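PDB 2O3G: putative protein from Neisseria meningitidis, which is of unknown function but may bind flavin adenine dinucleotide, being a UPF0053 membrane protein of which this chain is the transporter-associated (CorC_HlyC) domain. Local coordinates for residues Ile59-Gly63 / Val75-Gln81; Gly70-Glu74 / Val86-Leu91. One frame throughout, in Å; residues are numbered along the deposited sequence.

Contact 1 of 2, residues Ile59-Gly63 / Val75-Gln81; sequences IPDVG and VVEKEGQ. With EDO (1,2-ethanediol), chain B.
Residues Ile59-Gly63 form a loop that runs beside strand residues Val75-Glu79 and the turn Gly80-Gln81. Ile59-Val62 are extended, and Gly63 turns with a positive phi of 71°, which favours glycine. The CA-to-CB bond of Ile59 points toward Val75-Gln81. Ile59 CG2 lies 3.5 Å from Gln81 OE1 and 3.9 Å from Lys78 NZ. The CA atoms of Ile59 and Gln81 are 8.3 Å apart, so the backbones are well separated at this end. Pro60 CB packs 3.9 Å from Val75 CG1, and the Pro60 ring also touches Ile83 of strand 82-90. Lys78 points its CB toward the loop. With chi1 m and chi2 near -111°, it brings NZ to 2.8 Å from Pro60 O, to which Lys78 NZ donates a hydrogen bond. Asp61 points its CB away, but Asp61 O lies 3.1 Å from Val75 CG1. Strand 71-79 carries a classic beta bulge at Val76-Glu77, both facing Arg85 of strand 82-90. The loop lies alongside this part of the strand and leads from helix 48-56 into strand 65-68. At Val62 the backbones draw close, with Val62 CA 5.0 Å from Val75 CA. Val62 CG2 lies 4.1 Å from Val75 CG2 and 3.6 Å from Lys78 CG, while Val62 CG1 is 3.1 Å from Val76 O. Val62 CA also makes a CA-H...O contact of 3.4 Å with Val75 O. Gly63 N donates a short, nearly straight hydrogen bond to Val75 O (2.5 Å, 172°). At the turn, Gln81 N makes a weak hydrogen bond of 3.0 Å to O1 of a 1,2-ethanediol, probably from the crystallisation liquor.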
ATOM      1  N   ILE A  59     -11.778   5.960  -1.843  1.00 74.20           N
ATOM      2  CA  ILE A  59     -10.609   6.811  -2.081  1.00 74.26           C
ATOM      3  C   ILE A  59     -10.053   7.128  -0.727  1.00 73.98           C
ATOM      4  O   ILE A  59     -10.752   7.735   0.074  1.00 74.18           O
ATOM      5  CB  ILE A  59     -10.881   8.144  -2.760  1.00 74.56           C
ATOM      6  CG1 ILE A  59     -12.003   8.002  -3.788  1.00 77.02           C
ATOM      7  CG2 ILE A  59      -9.573   8.657  -3.489  1.00 74.69           C
ATOM      8  CD1 ILE A  59     -11.644   7.134  -5.018  1.00 76.65           C
ATOM      9  N   PRO A  60      -8.812   6.667  -0.445  1.00 72.59           N
ATOM     10  CA  PRO A  60      -8.282   6.880   0.870  1.00 71.45           C
ATOM     11  C   PRO A  60      -7.860   8.330   1.103  1.00 70.73           C
ATOM     12  O   PRO A  60      -7.150   8.897   0.315  1.00 70.45           O
ATOM     13  CB  PRO A  60      -7.086   5.934   0.886  1.00 70.84           C
ATOM     14  CG  PRO A  60      -6.635   5.883  -0.495  1.00 71.04           C
ATOM     15  CD  PRO A  60      -7.886   5.883  -1.287  1.00 72.01           C
ATOM     16  N   ASP A  61      -8.292   8.926   2.199  1.00 70.56           N
ATOM     17  CA  ASP A  61      -7.699  10.186   2.632  1.00 71.05           C
ATOM     18  C   ASP A  61      -6.345   9.988   3.239  1.00 70.45           C
ATOM     19  O   ASP A  61      -5.955   8.882   3.569  1.00 71.10           O
ATOM     20  CB  ASP A  61      -8.545  10.777   3.736  1.00 71.50           C
ATOM     21  CG  ASP A  61      -9.863  11.240   3.229  1.00 75.36           C
ATOM     22  OD1 ASP A  61      -9.815  11.855   2.122  1.00 78.10           O
ATOM     23  OD2 ASP A  61     -10.922  10.971   3.892  1.00 77.38           O
ATOM     24  N   VAL A  62      -5.650  11.084   3.477  1.00 69.80           N
ATOM     25  CA  VAL A  62      -4.459  11.026   4.283  1.00 68.09           C
ATOM     26  C   VAL A  62      -4.821  10.419   5.645  1.00 67.62           C
ATOM     27  O   VAL A  62      -5.936  10.635   6.181  1.00 66.96           O
ATOM     28  CB  VAL A  62      -3.832  12.380   4.406  1.00 68.19           C
ATOM     29  CG1 VAL A  62      -2.742  12.306   5.434  1.00 67.00           C
ATOM     30  CG2 VAL A  62      -3.288  12.815   3.034  1.00 66.16           C
ATOM     31  N   GLY A  63      -3.920   9.577   6.153  1.00 66.53           N
ATOM     32  CA  GLY A  63      -4.173   8.912   7.419  1.00 65.53           C
ATOM     33  C   GLY A  63      -5.241   7.833   7.415  1.00 65.28           C
ATOM     34  O   GLY A  63      -5.571   7.269   8.473  1.00 65.93           O
ATOM     35  N   VAL A  75      -1.771   6.127   4.214  1.00 52.33           N
ATOM     36  CA  VAL A  75      -1.496   7.171   3.242  1.00 53.20           C
ATOM     37  C   VAL A  75      -1.098   8.408   4.011  1.00 54.24           C
ATOM     38  O   VAL A  75      -1.827   8.923   4.890  1.00 53.99           O
ATOM     39  CB  VAL A  75      -2.669   7.373   2.295  1.00 52.15           C
ATOM     40  CG1 VAL A  75      -3.832   6.797   2.892  1.00 53.98           C
ATOM     41  CG2 VAL A  75      -2.913   8.835   1.997  1.00 51.75           C
ATOM     42  N   VAL A  76       0.089   8.861   3.696  1.00 55.17           N
ATOM     43  CA  VAL A  76       0.591   9.969   4.451  1.00 58.68           C
ATOM     44  C   VAL A  76       0.555  11.264   3.655  1.00 62.21           C
ATOM     45  O   VAL A  76       0.146  12.321   4.187  1.00 63.45           O
ATOM     46  CB  VAL A  76       2.002   9.741   5.129  1.00 56.99           C
ATOM     47  CG1 VAL A  76       1.865   8.718   6.196  1.00 55.27           C
ATOM     48  CG2 VAL A  76       3.098   9.427   4.131  1.00 55.15           C
ATOM     49  N   GLU A  77       0.969  11.171   2.394  1.00 65.19           N
ATOM     50  CA  GLU A  77       0.771  12.241   1.450  1.00 67.56           C
ATOM     51  C   GLU A  77      -0.094  11.825   0.207  1.00 68.34           C
ATOM     52  O   GLU A  77       0.185  10.840  -0.488  1.00 68.56           O
ATOM     53  CB  GLU A  77       2.146  12.714   1.063  1.00 68.31           C
ATOM     54  CG  GLU A  77       2.247  14.084   0.576  1.00 72.61           C
ATOM     55  CD  GLU A  77       3.505  14.188  -0.223  1.00 80.08           C
ATOM     56  OE1 GLU A  77       4.445  13.406   0.091  1.00 82.72           O
ATOM     57  OE2 GLU A  77       3.558  15.014  -1.172  1.00 83.85           O
ATOM     58  N   LYS A  78      -1.165  12.584  -0.034  1.00 69.63           N
ATOM     59  CA  LYS A  78      -1.843  12.629  -1.332  1.00 69.36           C
ATOM     60  C   LYS A  78      -1.325  13.836  -2.096  1.00 70.14           C
ATOM     61  O   LYS A  78      -1.313  14.971  -1.555  1.00 71.30           O
ATOM     62  CB  LYS A  78      -3.325  12.816  -1.131  1.00 68.70           C
ATOM     63  CG  LYS A  78      -3.963  11.766  -0.311  1.00 68.02           C
ATOM     64  CD  LYS A  78      -4.851  10.942  -1.168  1.00 67.95           C
ATOM     65  CE  LYS A  78      -5.963  11.794  -1.699  1.00 64.82           C
ATOM     66  NZ  LYS A  78      -7.178  11.003  -1.588  1.00 65.92           N
ATOM     67  N   GLU A  79      -0.872  13.596  -3.330  1.00 70.66           N
ATOM     68  CA  GLU A  79      -0.744  14.646  -4.361  1.00 70.64           C
ATOM     69  C   GLU A  79      -1.982  14.626  -5.257  1.00 69.87           C
ATOM     70  O   GLU A  79      -2.095  13.836  -6.216  1.00 69.40           O
ATOM     71  CB  GLU A  79       0.497  14.465  -5.221  1.00 71.16           C
ATOM     72  CG  GLU A  79       0.617  15.549  -6.291  1.00 75.84           C
ATOM     73  CD  GLU A  79       1.225  16.877  -5.759  1.00 82.94           C
ATOM     74  OE1 GLU A  79       1.628  17.700  -6.645  1.00 83.61           O
ATOM     75  OE2 GLU A  79       1.319  17.074  -4.484  1.00 82.53           O
ATOM     76  N   GLY A  80      -2.916  15.496  -4.923  1.00 68.49           N
ATOM     77  CA  GLY A  80      -4.099  15.573  -5.704  1.00 67.85           C
ATOM     78  C   GLY A  80      -4.922  14.356  -5.411  1.00 67.35           C
ATOM     79  O   GLY A  80      -5.446  14.148  -4.295  1.00 69.13           O
ATOM     80  N   GLN A  81      -5.096  13.533  -6.411  1.00 66.06           N
ATOM     81  CA  GLN A  81      -5.976  12.413  -6.161  1.00 63.97           C
ATOM     82  C   GLN A  81      -5.112  11.160  -6.175  1.00 62.74           C
ATOM     83  O   GLN A  81      -5.620  10.091  -6.017  1.00 62.59           O
ATOM     84  CB  GLN A  81      -7.137  12.403  -7.165  1.00 63.26           C
ATOM     85  CG  GLN A  81      -8.346  11.645  -6.708  1.00 61.61           C
ATOM     86  CD  GLN A  81      -9.260  12.399  -5.810  1.00 63.44           C
ATOM     87  OE1 GLN A  81      -9.887  11.811  -4.904  1.00 63.15           O
ATOM     88  NE2 GLN A  81      -9.375  13.714  -6.042  1.00 63.29           N
TER
HETATM   89  C1  EDO B 101      -5.059  12.677 -10.664  1.00 56.77           C
HETATM   90  O1  EDO B 101      -5.440  13.237  -9.400  1.00 57.82           O
HETATM   91  C2  EDO B 101      -4.071  11.514 -10.326  1.00 54.78           C
HETATM   92  O2  EDO B 101      -2.708  11.711 -10.844  1.00 49.22           O

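Contact 2 of 2, residues Gly70-Glu74 / Val86-Leu91; sequences GWRFE and VKITKL
Segments 71-74 and 86-90, parts of strands 71-79 and 82-90, run antiparallel at 158°, axes 4.6 Å apart, as arms of a beta hairpin. Pairs Arg72-Thr89 and Glu74-Lys87 are hydrogen-bonded, on one sheet face; Trp71-Lys90 and Phe73-Ile88 are non-hydrogen-bonded, on the other. The backbone hydrogen bonds run from Arg72 N to Thr89 O (3.0 Å), Thr89 N to Arg72 O (3.2 Å), Glu74 N to Lys87 O (3.1 Å) and Lys87 N to Glu74 O (2.8 Å). Gly70 O accepts hydrogen bonds from Leu91 N (2.9 Å) and Lys90 NZ (3.1 Å). Over the Trp71 ring (chi1 m), Lys90 NZ makes a cation-pi contact (4.9 Å to the five-membered centroid) and Lys90 CE a CH-pi contact (4.2 Å to the six-membered centroid). Apolar packing joins Trp71 CE3 to Ile88 CG2 (3.5 Å) and Phe73 CE1 to Ile88 CD1 (3.3 Å). Leu91 CD1 lies over the Arg72 guanidinium, salt-bridged to Asp67. Phe73 and Val86 pack on helix 48-56, and the hairpin lies between strands 65-68 and 20-22.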
ATOM      1  N   GLY A  70      -0.255  -8.858   7.832  1.00 44.53           N
ATOM      2  CA  GLY A  70       0.654  -8.574   8.921  1.00 46.53           C
ATOM      3  C   GLY A  70       1.307  -7.194   8.866  1.00 47.81           C
ATOM      4  O   GLY A  70       2.172  -6.915   9.670  1.00 49.30           O
ATOM      5  N   TRP A  71       0.943  -6.371   7.889  1.00 46.93           N
ATOM      6  CA  TRP A  71       1.474  -5.041   7.777  1.00 45.03           C
ATOM      7  C   TRP A  71       0.330  -4.038   7.633  1.00 44.56           C
ATOM      8  O   TRP A  71      -0.796  -4.423   7.301  1.00 45.14           O
ATOM      9  CB  TRP A  71       2.324  -4.945   6.580  1.00 44.61           C
ATOM     10  CG  TRP A  71       3.408  -5.882   6.500  1.00 43.83           C
ATOM     11  CD1 TRP A  71       3.336  -7.130   6.104  1.00 43.46           C
ATOM     12  CD2 TRP A  71       4.806  -5.601   6.702  1.00 46.35           C
ATOM     13  NE1 TRP A  71       4.612  -7.720   6.082  1.00 42.20           N
ATOM     14  CE2 TRP A  71       5.515  -6.788   6.461  1.00 44.49           C
ATOM     15  CE3 TRP A  71       5.507  -4.489   7.169  1.00 48.56           C
ATOM     16  CZ2 TRP A  71       6.877  -6.888   6.600  1.00 48.62           C
ATOM     17  CZ3 TRP A  71       6.897  -4.576   7.282  1.00 47.67           C
ATOM     18  CH2 TRP A  71       7.567  -5.770   7.002  1.00 46.46           C
ATOM     19  N   ARG A  72       0.622  -2.769   7.917  1.00 43.99           N
ATOM     20  CA  ARG A  72      -0.313  -1.629   7.802  1.00 44.88           C
ATOM     21  C   ARG A  72       0.206  -0.661   6.759  1.00 44.53           C
ATOM     22  O   ARG A  72       1.420  -0.442   6.619  1.00 43.96           O
ATOM     23  CB  ARG A  72      -0.334  -0.909   9.101  1.00 45.38           C
ATOM     24  CG  ARG A  72      -1.232   0.235   9.123  1.00 48.32           C
ATOM     25  CD  ARG A  72      -1.626   0.497  10.541  1.00 46.95           C
ATOM     26  NE  ARG A  72      -2.818  -0.257  10.836  1.00 54.62           N
ATOM     27  CZ  ARG A  72      -3.490  -0.239  11.989  1.00 56.05           C
ATOM     28  NH1 ARG A  72      -3.125   0.542  12.999  1.00 58.53           N
ATOM     29  NH2 ARG A  72      -4.554  -1.014  12.112  1.00 54.92           N
ATOM     30  N   PHE A  73      -0.697  -0.106   5.975  1.00 45.35           N
ATOM     31  CA  PHE A  73      -0.270   0.754   4.875  1.00 44.96           C
ATOM     32  C   PHE A  73      -1.036   1.984   5.038  1.00 46.61           C
ATOM     33  O   PHE A  73      -2.252   1.921   5.139  1.00 46.95           O
ATOM     34  CB  PHE A  73      -0.628   0.095   3.597  1.00 42.99           C
ATOM     35  CG  PHE A  73       0.238  -1.084   3.298  1.00 41.39           C
ATOM     36  CD1 PHE A  73       1.367  -0.935   2.571  1.00 33.98           C
ATOM     37  CD2 PHE A  73      -0.090  -2.343   3.773  1.00 35.49           C
ATOM     38  CE1 PHE A  73       2.150  -2.066   2.260  1.00 34.81           C
ATOM     39  CE2 PHE A  73       0.686  -3.430   3.443  1.00 36.91           C
ATOM     40  CZ  PHE A  73       1.814  -3.282   2.695  1.00 30.86           C
ATOM     41  N   GLU A  74      -0.348   3.107   5.173  1.00 49.30           N
ATOM     42  CA  GLU A  74      -1.078   4.318   5.569  1.00 51.92           C
ATOM     43  C   GLU A  74      -0.752   5.450   4.669  1.00 51.45           C
ATOM     44  O   GLU A  74       0.411   5.709   4.366  1.00 52.37           O
ATOM     45  CB  GLU A  74      -0.721   4.717   6.984  1.00 51.84           C
ATOM     46  CG  GLU A  74      -1.507   5.925   7.505  1.00 52.88           C
ATOM     47  CD  GLU A  74      -1.051   6.391   8.892  1.00 54.53           C
ATOM     48  OE1 GLU A  74      -0.019   5.878   9.423  1.00 58.14           O
ATOM     49  OE2 GLU A  74      -1.732   7.266   9.464  1.00 58.93           O
ATOM     50  N   VAL A  86       3.188   6.296   1.137  1.00 49.22           N
ATOM     51  CA  VAL A  86       2.589   5.478   2.177  1.00 49.64           C
ATOM     52  C   VAL A  86       3.611   5.001   3.211  1.00 49.26           C
ATOM     53  O   VAL A  86       4.820   4.796   2.908  1.00 47.96           O
ATOM     54  CB  VAL A  86       1.590   4.406   1.595  1.00 50.31           C
ATOM     55  CG1 VAL A  86       1.757   4.286   0.139  1.00 48.45           C
ATOM     56  CG2 VAL A  86       1.757   3.060   2.250  1.00 50.09           C
ATOM     57  N   LYS A  87       3.144   4.939   4.448  1.00 50.30           N
ATOM     58  CA  LYS A  87       3.983   4.535   5.607  1.00 51.56           C
ATOM     59  C   LYS A  87       3.662   3.073   5.954  1.00 51.60           C
ATOM     60  O   LYS A  87       2.508   2.753   6.279  1.00 50.69           O
ATOM     61  CB  LYS A  87       3.664   5.419   6.850  1.00 52.41           C
ATOM     62  CG  LYS A  87       4.634   5.224   8.079  1.00 52.20           C
ATOM     63  CD  LYS A  87       4.190   5.803   9.453  1.00 52.57           C
ATOM     64  CE  LYS A  87       5.460   6.047  10.376  1.00 57.44           C
ATOM     65  NZ  LYS A  87       6.885   6.332   9.667  1.00 55.81           N
ATOM     66  N   ILE A  88       4.669   2.200   5.843  1.00 52.04           N
ATOM     67  CA  ILE A  88       4.507   0.812   6.216  1.00 51.58           C
ATOM     68  C   ILE A  88       4.913   0.601   7.690  1.00 53.22           C
ATOM     69  O   ILE A  88       6.142   0.830   8.072  1.00 52.82           O
ATOM     70  CB  ILE A  88       5.465  -0.108   5.515  1.00 50.22           C
ATOM     71  CG1 ILE A  88       5.731   0.142   4.029  1.00 50.64           C
ATOM     72  CG2 ILE A  88       4.881  -1.387   5.597  1.00 54.05           C
ATOM     73  CD1 ILE A  88       4.586   0.056   3.116  1.00 42.23           C
ATOM     74  N   THR A  89       3.944   0.167   8.513  1.00 52.63           N
ATOM     75  CA  THR A  89       4.271  -0.452   9.798  1.00 52.70           C
ATOM     76  C   THR A  89       3.916  -1.991  10.015  1.00 54.70           C
ATOM     77  O   THR A  89       3.335  -2.623   9.113  1.00 55.46           O
ATOM     78  CB  THR A  89       3.825   0.409  10.957  1.00 52.76           C
ATOM     79  OG1 THR A  89       2.394   0.508  11.055  1.00 50.54           O
ATOM     80  CG2 THR A  89       4.482   1.799  10.874  1.00 53.49           C
ATOM     81  N   LYS A  90       4.275  -2.588  11.191  1.00 54.24           N
ATOM     82  CA  LYS A  90       3.975  -4.007  11.537  1.00 53.64           C
ATOM     83  C   LYS A  90       2.678  -4.252  12.371  1.00 55.24           C
ATOM     84  O   LYS A  90       2.348  -3.478  13.277  1.00 56.90           O
ATOM     85  CB  LYS A  90       5.154  -4.626  12.217  1.00 53.15           C
ATOM     86  CG  LYS A  90       5.934  -5.519  11.350  1.00 51.93           C
ATOM     87  CD  LYS A  90       5.352  -6.786  11.561  1.00 52.47           C
ATOM     88  CE  LYS A  90       5.609  -7.802  10.484  1.00 53.36           C
ATOM     89  NZ  LYS A  90       4.398  -8.675  10.829  1.00 55.43           N
ATOM     90  N   LEU A  91       1.864  -5.255  12.065  1.00 55.47           N
ATOM     91  CA  LEU A  91       0.732  -5.414  12.916  1.00 55.37           C
ATOM     92  C   LEU A  91       1.185  -6.308  14.081  1.00 56.33           C
ATOM     93  O   LEU A  91       2.217  -7.026  13.877  1.00 55.14           O
ATOM     94  CB  LEU A  91      -0.438  -5.959  12.155  1.00 55.84           C
ATOM     95  CG  LEU A  91      -1.411  -4.864  11.764  1.00 55.75           C
ATOM     96  CD1 LEU A  91      -1.069  -3.605  12.454  1.00 56.29           C
ATOM     97  CD2 LEU A  91      -1.300  -4.669  10.335  1.00 60.00           C
TER

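In the fold
From the N terminus, strand 20-22 and helices 27-30 and 48-56 come first. The chain then enters the loop 59-63. Contact 1 closes the excursion through strand 65-68 and the start of strand 71-79, returning at Val75-Gln81. Contact 2 begins within that excursion, at Gly70-Glu74, and closes only after the hairpin turn, at Val86-Leu91. The two loops therefore cross. Both contacts use strand 71-79, one on each part of it, and their centres are about 15 Å apart. They meet where Gly63 CA lies 3.6 Å from Glu74 OE2 and Val76 CG1 lies 3.8 Å from Lys87 CB. Contact 1 ties the post-helix loop to the hairpin; contact 2 joins the sheet's two central strands.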